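Local coordinates for Lin2722 protein (Listeria innocua, PDB 3DS8) that is of unknown function but belongs to an alpha/beta hydrolase family and carries features consistent with a serine hydrolase, at residues G51-D56 with Y91-M96; V99-G104 with V128-P133; K208-D213 with I249-K254. All blocks are in the same frame, centred on the assembly; numbering follows the deposited sequence. Where two conformers were deposited one is given.

Contact 1. Residues G51-D56 with Y91-M96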
loop_
_atom_site.group_PDB
_atom_site.type_symbol
_atom_site.label_atom_id
_atom_site.label_comp_id
_atom_site.label_asym_id
_atom_site.label_seq_id
_atom_site.Cartn_x
_atom_site.Cartn_y
_atom_site.Cartn_z
ATOM N N GLY A 51 18.960 4.163 12.240
ATOM C CA GLY A 51 19.244 2.746 12.281
ATOM C C GLY A 51 20.163 2.336 11.138
ATOM O O GLY A 51 20.484 3.137 10.266
ATOM N N LYS A 52 20.579 1.096 11.139
ATOM C CA LYS A 52 21.470 0.572 10.130
ATOM C C LYS A 52 21.056 -0.864 9.910
ATOM O O LYS A 52 20.923 -1.610 10.881
ATOM C CB LYS A 52 22.914 0.599 10.639
ATOM C CG LYS A 52 23.945 -0.075 9.708
ATOM C CD LYS A 52 24.174 0.804 8.505
ATOM C CE LYS A 52 24.987 0.155 7.366
ATOM N NZ LYS A 52 25.579 1.207 6.493
ATOM N N LEU A 53 20.918 -1.276 8.662
ATOM C CA LEU A 53 20.626 -2.684 8.360
ATOM C C LEU A 53 21.930 -3.420 8.160
ATOM O O LEU A 53 22.866 -2.879 7.533
ATOM C CB LEU A 53 19.742 -2.785 7.111
ATOM C CG LEU A 53 18.437 -2.017 7.215
ATOM C CD1 LEU A 53 17.683 -2.019 5.874
ATOM C CD2 LEU A 53 17.569 -2.593 8.347
ATOM N N THR A 54 22.022 -4.626 8.724
ATOM C CA THR A 54 23.232 -5.448 8.653
ATOM C C THR A 54 23.136 -6.429 7.511
ATOM O O THR A 54 22.082 -6.557 6.849
ATOM C CB THR A 54 23.486 -6.265 9.943
ATOM O OG1 THR A 54 22.582 -7.378 10.017
ATOM C CG2 THR A 54 23.328 -5.398 11.184
ATOM N N LYS A 55 24.256 -7.124 7.288
ATOM C CA LYS A 55 24.332 -8.210 6.308
ATOM C C LYS A 55 23.412 -9.375 6.658
ATOM O O LYS A 55 23.018 -10.139 5.765
ATOM C CB LYS A 55 25.781 -8.729 6.165
ATOM C CG LYS A 55 26.421 -9.215 7.463
ATOM C CD LYS A 55 27.888 -9.628 7.248
ATOM C CE LYS A 55 28.446 -10.306 8.482
ATOM N NZ LYS A 55 29.880 -10.704 8.265
ATOM N N ASP A 56 23.078 -9.522 7.941
ATOM C CA ASP A 56 22.172 -10.575 8.360
ATOM C C ASP A 56 20.699 -10.150 8.360
ATOM O O ASP A 56 19.848 -10.901 8.889
ATOM C CB ASP A 56 22.530 -11.079 9.746
ATOM C CG ASP A 56 23.895 -11.705 9.796
ATOM O OD1 ASP A 56 24.181 -12.627 8.992
ATOM O OD2 ASP A 56 24.675 -11.260 10.638
ATOM N N TYR A 91 22.082 0.836 0.264
ATOM C CA TYR A 91 22.002 -0.606 0.469
ATOM C C TYR A 91 21.869 -1.459 -0.786
ATOM O O TYR A 91 21.977 -2.683 -0.692
ATOM C CB TYR A 91 20.835 -0.959 1.395
ATOM C CG TYR A 91 20.966 -0.441 2.804
ATOM C CD1 TYR A 91 21.867 -1.001 3.680
ATOM C CD2 TYR A 91 20.192 0.625 3.247
ATOM C CE1 TYR A 91 22.002 -0.528 4.975
ATOM C CE2 TYR A 91 20.304 1.090 4.552
ATOM C CZ TYR A 91 21.205 0.504 5.402
ATOM O OH TYR A 91 21.332 0.960 6.696
ATOM N N GLY A 92 21.524 -0.868 -1.923
ATOM C CA GLY A 92 21.492 -1.628 -3.186
ATOM C C GLY A 92 20.249 -2.454 -3.536
ATOM O O GLY A 92 20.230 -3.092 -4.588
ATOM N N PHE A 93 19.194 -2.381 -2.714
ATOM C CA PHE A 93 17.993 -3.184 -2.884
ATOM C C PHE A 93 17.425 -2.971 -4.275
ATOM O O PHE A 93 17.102 -1.856 -4.638
ATOM C CB PHE A 93 16.896 -2.776 -1.895
ATOM C CG PHE A 93 17.284 -2.843 -0.436
ATOM C CD1 PHE A 93 17.806 -4.004 0.116
ATOM C CD2 PHE A 93 17.107 -1.743 0.389
ATOM C CE1 PHE A 93 18.134 -4.065 1.482
ATOM C CE2 PHE A 93 17.423 -1.794 1.754
ATOM C CZ PHE A 93 17.965 -2.953 2.288
ATOM N N THR A 94 17.231 -4.040 -5.033
ATOM C CA THR A 94 16.658 -3.863 -6.368
ATOM C C THR A 94 15.130 -3.961 -6.381
ATOM O O THR A 94 14.504 -3.485 -7.320
ATOM C CB THR A 94 17.236 -4.874 -7.335
ATOM O OG1 THR A 94 17.024 -6.173 -6.808
ATOM C CG2 THR A 94 18.742 -4.640 -7.513
ATOM N N GLN A 95 14.570 -4.619 -5.357
ATOM C CA GLN A 95 13.113 -4.741 -5.142
ATOM C C GLN A 95 12.757 -4.363 -3.724
ATOM O O GLN A 95 13.592 -4.458 -2.841
ATOM C CB GLN A 95 12.638 -6.171 -5.347
ATOM C CG GLN A 95 12.927 -6.750 -6.706
ATOM C CD GLN A 95 12.317 -8.125 -6.846
ATOM O OE1 GLN A 95 12.888 -9.124 -6.400
ATOM N NE2 GLN A 95 11.154 -8.177 -7.453
HETATM N N MSE A 96 11.487 -3.982 -3.512
HETATM C CA MSE A 96 10.935 -3.809 -2.187
HETATM C C MSE A 96 9.440 -4.130 -2.232
HETATM O O MSE A 96 8.822 -4.012 -3.268
HETATM C CB MSE A 96 11.107 -2.381 -1.747
HETATM C CG MSE A 96 10.295 -1.442 -2.509
HETATM SE SE MSE A 96 10.731 0.390 -1.917
HETATM C CE MSE A 96 9.001 1.264 -2.299
#
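Tyr91 reaches across to the backbone of Leu53, and one hydrogen bond joins the two. Leu53 N donates to Tyr91 OH at 3.0 Å, and the N-H points almost straight at the oxygen (168°). It is the only hydrogen bond between 51-56 and 91-96. The chi1 of Tyr91 is -65°, which sets CG anti to the carbonyl carbon, and CB already points toward the loop.

Apolar packing surrounds this bond. The side chains of Leu53 and Tyr91 cross at about a right angle. Leu53 CB lies 3.8 Å from Tyr91 CE1. Leu53 CG and CD1 sit over one face of the tyrosine ring, with CD1 offset toward the rim. The same CD1 continues to Phe93, meeting CZ at the ring edge at 3.7 Å. Phe93 in turn has Tyr91 CB over one of its faces, 3.5 Å above the plane. Leu37 of strand 36-42 touches both Leu53 and Tyr91, and Pro60 also packs on Leu53.

On the outer side the aliphatic part of Lys52 passes the phenol. Its CD approaches Tyr91 OH at 3.4 Å, and its CE comes at the ring obliquely. Nearby, Gly51 O accepts a hydrogen bond from Arg90, the residue before Tyr91.

The contact therefore ties the loop after strand 46-50 to the C-terminal end of helix 73-91. The phenol oxygen accepts the N-H of Leu53, a loop residue, while the ring packs on the buried leucine side chain. One tyrosine thus supplies both the polar and the apolar part of the joint.

Contact 2. Residues V99-G104 with V128-P133. With SO4 (sulfate ion), chain B.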
loop_
_atom_site.group_PDB
_atom_site.type_symbol
_atom_site.label_atom_id
_atom_site.label_comp_id
_atom_site.label_asym_id
_atom_site.label_seq_id
_atom_site.Cartn_x
_atom_site.Cartn_y
_atom_site.Cartn_z
ATOM N N VAL A 99 3.532 -1.689 2.250
ATOM C CA VAL A 99 2.223 -1.703 2.857
ATOM C C VAL A 99 1.904 -0.259 3.166
ATOM O O VAL A 99 2.669 0.416 3.853
ATOM C CB VAL A 99 2.196 -2.483 4.159
ATOM C CG1 VAL A 99 0.746 -2.520 4.706
ATOM C CG2 VAL A 99 2.748 -3.903 3.974
ATOM N N GLY A 100 0.752 0.217 2.700
ATOM C CA GLY A 100 0.330 1.580 2.954
ATOM C C GLY A 100 -1.088 1.707 3.487
ATOM O O GLY A 100 -2.015 1.113 2.933
ATOM N N HIS A 101 -1.258 2.397 4.600
ATOM C CA HIS A 101 -2.588 2.666 5.130
ATOM C C HIS A 101 -3.121 3.899 4.411
ATOM O O HIS A 101 -2.460 4.949 4.419
ATOM C CB HIS A 101 -2.460 2.891 6.629
ATOM C CG HIS A 101 -3.728 3.233 7.339
ATOM N ND1 HIS A 101 -4.963 2.686 7.039
ATOM C CD2 HIS A 101 -3.928 4.064 8.396
ATOM C CE1 HIS A 101 -5.863 3.191 7.873
ATOM N NE2 HIS A 101 -5.263 4.021 8.705
ATOM N N SER A 102 -4.304 3.765 3.835
ATOM C CA SER A 102 -5.072 4.860 3.259
ATOM C C SER A 102 -4.263 5.662 2.232
ATOM O O SER A 102 -3.863 5.096 1.226
ATOM C CB SER A 102 -5.731 5.698 4.372
ATOM O OG SER A 102 -6.795 6.463 3.775
ATOM N N ASN A 103 -3.989 6.952 2.481
ATOM C CA ASN A 103 -3.141 7.745 1.573
ATOM C C ASN A 103 -1.806 7.080 1.242
ATOM O O ASN A 103 -1.263 7.243 0.137
ATOM C CB ASN A 103 -2.891 9.162 2.151
ATOM C CG ASN A 103 -2.586 10.190 1.080
ATOM O OD1 ASN A 103 -3.372 10.321 0.126
ATOM N ND2 ASN A 103 -1.463 10.958 1.224
ATOM N N GLY A 104 -1.268 6.342 2.190
ATOM C CA GLY A 104 -0.002 5.611 1.969
ATOM C C GLY A 104 -0.074 4.582 0.894
ATOM O O GLY A 104 0.883 4.399 0.116
ATOM N N VAL A 128 0.521 -3.713 -0.685
ATOM C CA VAL A 128 -0.677 -3.846 0.142
ATOM C C VAL A 128 -1.256 -2.471 0.462
ATOM O O VAL A 128 -0.570 -1.560 0.986
ATOM C CB VAL A 128 -0.389 -4.614 1.466
ATOM C CG1 VAL A 128 -1.686 -4.767 2.310
ATOM C CG2 VAL A 128 0.234 -5.991 1.211
ATOM N N ALA A 129 -2.513 -2.272 0.039
ATOM C CA ALA A 129 -3.220 -1.000 0.254
ATOM C C ALA A 129 -4.389 -1.241 1.212
ATOM O O ALA A 129 -5.237 -2.070 0.919
ATOM C CB ALA A 129 -3.726 -0.438 -1.104
ATOM N N ILE A 130 -4.396 -0.550 2.356
ATOM C CA ILE A 130 -5.362 -0.825 3.425
ATOM C C ILE A 130 -6.265 0.410 3.542
ATOM O O ILE A 130 -5.830 1.464 4.028
ATOM C CB ILE A 130 -4.655 -1.154 4.764
ATOM C CG1 ILE A 130 -3.666 -2.312 4.576
ATOM C CG2 ILE A 130 -5.682 -1.452 5.843
ATOM C CD1 ILE A 130 -2.890 -2.644 5.824
ATOM N N GLY A 131 -7.515 0.269 3.073
ATOM C CA GLY A 131 -8.505 1.355 3.093
ATOM C C GLY A 131 -8.110 2.571 2.259
ATOM O O GLY A 131 -8.361 3.713 2.652
ATOM N N SER A 132 -7.515 2.342 1.091
ATOM C CA SER A 132 -6.969 3.435 0.295
ATOM C C SER A 132 -8.069 3.951 -0.618
ATOM O O SER A 132 -8.667 3.146 -1.333
ATOM C CB SER A 132 -5.763 2.995 -0.540
ATOM O OG SER A 132 -4.648 2.595 0.286
ATOM N N PRO A 133 -8.316 5.267 -0.613
ATOM C CA PRO A 133 -9.433 5.757 -1.429
ATOM C C PRO A 133 -9.025 6.004 -2.890
ATOM O O PRO A 133 -8.836 7.147 -3.344
ATOM C CB PRO A 133 -9.833 7.024 -0.685
ATOM C CG PRO A 133 -8.551 7.520 -0.098
ATOM C CD PRO A 133 -7.747 6.344 0.229
HETATM S S SO4 B . -6.366 9.200 4.290
HETATM O O1 SO4 B . -6.946 8.612 3.062
HETATM O O2 SO4 B . -7.060 8.726 5.472
HETATM O O3 SO4 B . -4.958 8.811 4.443
HETATM O O4 SO4 B . -6.505 10.683 4.185
#
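Val99 and Val128 lie side by side on neighbouring parallel strands and point the same way. Val99 CG1 is 4.0 Å from Val128 CB. The same methyl meets Ile130 CD1 at 3.8 Å, where the two side chains cross obliquely. Val99, His101, Val128 and Ile130 share one sheet face, and Thr235 of helix 229-240 packs on both valines.

The backbones pair in register. Gly100 N donates to Val128 O, and Ile130 N to Gly100 O. Beyond the paired strands, Ser102 N donates to Ile130 O at 2.8 Å. His101 turns its ring edge to that same oxygen, and ND1 makes a weak hydrogen bond of 3.4 Å. On one ring face, offset toward the rim, is Ser102 CB; His226 also stacks with this ring.

Ser102 has the strained backbone of a tight turn, phi 54° and psi -116°. Its carbonyl is held by Ser132, whose OG donates to Ser102 O at 2.8 Å, in the carbonyl plane and on a lone pair. The CB of Ser102 is directed away from 128-133 overall, yet OG, anti to the backbone N (chi1 -162°), lies 3.7 Å from Pro133 CD. OG faces a sulfate, probably from the crystallisation liquor, but is too close to it for an ordinary contact, so the detail there is doubtful. Asn103 N donates to sulfate O3 at 2.9 Å, and Ser12 and His222 also bind the ion.

Gly100, Ser102 and Gly104 fit the GxSxG nucleophile elbow between strand 95-101 and helix 103-114. Gly100, without a side chain, lets the backbone of Gly104 pack close. Ser102, with His222 and Asp188, is consistent with the catalytic triad of an alpha/beta hydrolase.

Contact 3. Residues K208-D213 with I249-K254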
loop_
_atom_site.group_PDB
_atom_site.type_symbol
_atom_site.label_atom_id
_atom_site.label_comp_id
_atom_site.label_asym_id
_atom_site.label_seq_id
_atom_site.Cartn_x
_atom_site.Cartn_y
_atom_site.Cartn_z
ATOM N N LYS A 208 0.725 -8.947 -11.901
ATOM C CA LYS A 208 0.723 -10.398 -11.880
ATOM C C LYS A 208 -0.407 -10.932 -10.983
ATOM O O LYS A 208 -1.099 -11.880 -11.348
ATOM C CB LYS A 208 2.064 -10.944 -11.414
ATOM C CG LYS A 208 2.107 -12.436 -11.423
ATOM C CD LYS A 208 3.465 -12.940 -11.205
ATOM C CE LYS A 208 3.918 -12.745 -9.784
ATOM N NZ LYS A 208 5.275 -13.360 -9.559
ATOM N N ALA A 209 -0.606 -10.307 -9.834
ATOM C CA ALA A 209 -1.603 -10.755 -8.890
ATOM C C ALA A 209 -2.394 -9.567 -8.394
ATOM O O ALA A 209 -1.864 -8.475 -8.186
ATOM C CB ALA A 209 -0.958 -11.475 -7.712
ATOM N N TYR A 210 -3.685 -9.781 -8.217
ATOM C CA TYR A 210 -4.546 -8.795 -7.612
ATOM C C TYR A 210 -5.545 -9.533 -6.760
ATOM O O TYR A 210 -6.286 -10.343 -7.274
ATOM C CB TYR A 210 -5.308 -7.976 -8.660
ATOM C CG TYR A 210 -6.313 -7.060 -8.025
ATOM C CD1 TYR A 210 -5.902 -5.980 -7.243
ATOM C CD2 TYR A 210 -7.704 -7.295 -8.152
ATOM C CE1 TYR A 210 -6.846 -5.163 -6.589
ATOM C CE2 TYR A 210 -8.640 -6.439 -7.553
ATOM C CZ TYR A 210 -8.185 -5.375 -6.753
ATOM O OH TYR A 210 -9.114 -4.537 -6.154
ATOM N N ILE A 211 -5.528 -9.265 -5.461
ATOM C CA ILE A 211 -6.387 -9.924 -4.478
ATOM C C ILE A 211 -7.125 -8.886 -3.650
ATOM O O ILE A 211 -6.522 -7.895 -3.232
ATOM C CB ILE A 211 -5.529 -10.818 -3.546
ATOM C CG1 ILE A 211 -4.725 -11.848 -4.372
ATOM C CG2 ILE A 211 -6.412 -11.467 -2.468
ATOM C CD1 ILE A 211 -3.997 -12.927 -3.520
ATOM N N GLU A 212 -8.435 -9.084 -3.445
ATOM C CA GLU A 212 -9.227 -8.215 -2.590
ATOM C C GLU A 212 -9.566 -8.933 -1.289
ATOM O O GLU A 212 -9.792 -10.181 -1.289
ATOM C CB GLU A 212 -10.541 -7.863 -3.317
ATOM C CG GLU A 212 -10.305 -7.049 -4.581
ATOM C CD GLU A 212 -11.562 -6.650 -5.311
ATOM O OE1 GLU A 212 -12.617 -7.263 -5.102
ATOM O OE2 GLU A 212 -11.480 -5.671 -6.112
ATOM N N ASP A 213 -9.712 -8.187 -0.195
ATOM C CA ASP A 213 -10.175 -8.761 1.089
ATOM C C ASP A 213 -11.036 -7.695 1.741
ATOM O O ASP A 213 -10.575 -6.573 1.942
ATOM C CB ASP A 213 -8.968 -9.039 2.017
ATOM C CG ASP A 213 -9.327 -9.070 3.587
ATOM O OD1 ASP A 213 -9.742 -10.155 3.964
ATOM O OD2 ASP A 213 -9.184 -8.038 4.429
ATOM N N ILE A 249 -6.149 -13.429 -9.976
ATOM C CA ILE A 249 -7.062 -12.348 -9.704
ATOM C C ILE A 249 -8.123 -12.901 -8.755
ATOM O O ILE A 249 -8.745 -13.934 -9.048
ATOM C CB ILE A 249 -7.773 -11.821 -10.996
ATOM C CG1 ILE A 249 -6.796 -11.304 -12.032
ATOM C CG2 ILE A 249 -8.843 -10.704 -10.672
ATOM C CD1 ILE A 249 -7.487 -11.016 -13.396
ATOM N N GLN A 250 -8.344 -12.242 -7.626
ATOM C CA GLN A 250 -9.373 -12.704 -6.714
ATOM C C GLN A 250 -10.171 -11.515 -6.248
ATOM O O GLN A 250 -9.612 -10.562 -5.668
ATOM C CB GLN A 250 -8.747 -13.449 -5.543
ATOM C CG GLN A 250 -9.712 -14.243 -4.697
ATOM C CD GLN A 250 -8.960 -15.144 -3.717
ATOM O OE1 GLN A 250 -7.778 -14.858 -3.340
ATOM N NE2 GLN A 250 -9.606 -16.237 -3.318
ATOM N N LEU A 251 -11.459 -11.550 -6.557
ATOM C CA LEU A 251 -12.351 -10.425 -6.311
ATOM C C LEU A 251 -13.315 -10.849 -5.222
ATOM O O LEU A 251 -13.682 -12.033 -5.136
ATOM C CB LEU A 251 -13.129 -10.063 -7.570
ATOM C CG LEU A 251 -12.302 -9.825 -8.841
ATOM C CD1 LEU A 251 -13.196 -9.510 -10.053
ATOM C CD2 LEU A 251 -11.305 -8.714 -8.591
ATOM N N ASP A 252 -13.698 -9.876 -4.386
ATOM C CA ASP A 252 -14.691 -10.037 -3.344
ATOM C C ASP A 252 -15.962 -9.311 -3.772
ATOM O O ASP A 252 -15.913 -8.088 -3.911
ATOM C CB ASP A 252 -14.119 -9.373 -2.086
ATOM C CG ASP A 252 -14.383 -10.139 -0.842
ATOM O OD1 ASP A 252 -15.450 -10.821 -0.786
ATOM O OD2 ASP A 252 -13.530 -10.006 0.097
ATOM N N TYR A 253 -17.085 -10.020 -3.898
ATOM C CA TYR A 253 -18.269 -9.480 -4.588
ATOM C C TYR A 253 -19.549 -8.955 -3.943
ATOM O O TYR A 253 -20.319 -8.313 -4.671
ATOM C CB TYR A 253 -18.694 -10.468 -5.648
ATOM C CG TYR A 253 -18.267 -10.064 -7.007
ATOM C CD1 TYR A 253 -17.119 -9.277 -7.211
ATOM C CD2 TYR A 253 -18.989 -10.476 -8.106
ATOM C CE1 TYR A 253 -16.730 -8.928 -8.467
ATOM C CE2 TYR A 253 -18.609 -10.133 -9.344
ATOM C CZ TYR A 253 -17.465 -9.377 -9.525
ATOM O OH TYR A 253 -17.117 -9.029 -10.774
ATOM N N LYS A 254 -19.830 -9.154 -2.663
ATOM C CA LYS A 254 -19.042 -9.924 -1.694
ATOM C C LYS A 254 -19.985 -11.098 -1.366
ATOM O O LYS A 254 -21.093 -11.167 -1.917
ATOM C CB LYS A 254 -18.859 -9.148 -0.416
ATOM C CG LYS A 254 -17.978 -9.803 0.665
ATOM C CD LYS A 254 -18.237 -9.145 2.031
ATOM C CE LYS A 254 -17.766 -10.027 3.207
ATOM N NZ LYS A 254 -16.291 -9.993 3.468
#
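Glu212 grips the backbone of Asp252, near the C-terminus. Asp252 N donates to Glu212 OE1 at 2.9 Å with a nearly straight N-H (167°), meeting the oxygen on its anti side. The other oxygen, Glu212 OE2, accepts from Tyr210 OH at 2.6 Å, in the plane of the tyrosine ring. Arg200 forms a salt bridge to OE1, which probably steadies the negative charge of this buried carboxylate. With its chi1 at -65° and an extended chain beyond CG, Glu212 reaches past Gln250 O toward Leu251 and Asp252. Asp252 OD2 passes by Asp213 CA and is bound by the backbone N of Ile214.

Backbone bonds continue the tight part. Gln250 N donates to Tyr210 O at 2.8 Å, and Glu212 N to Gln250 O at 2.9 Å. Tyr210 pairs with Ile249 and Ile211 with Gln250, both in parallel register. Leu251 is exposed, but its CD2 turns in to Glu212 and to the edge of the Tyr210 ring, 3.7 Å from CE2. The leucine and tyrosine side chains cross at about a right angle.

The solvent side is looser. It holds the side chains of Ile249 and Gln250. Ile249 CG2 is a distant 4.4 Å from Tyr210 CD2. Gln250 extends across Ile211 and touches its CG2 only through OE1.

Strand 248-250 is the last strand at this end of the sheet and pairs with strand 209-216. Helix 229-240 links the two in a beta-alpha-beta unit, and its Trp237 and Phe238 pack on Ile211. On its other side, strand 209-216 is bonded to strand 173-180.

Overall arrangement
All three contacts reach one mixed, largely parallel sheet and follow each other along the chain. Contact 1 closes before contact 2 opens, and contact 2 before contact 3. Contacts 1 and 2 share strand 95-101, at its beginning and its end, with centres about 24 Å apart. Contact 2 lies near the middle of the molecule. Contact 3 sits about 16 Å from it, between centres, at the sheet edge formed by strand 248-250. The centres of contacts 1 and 3 are about 31 Å apart. Helix 229-240 packs on side chains of both contacts 2 and 3. The probable active site is thus central, and the other two contacts join peripheral parts of the fold.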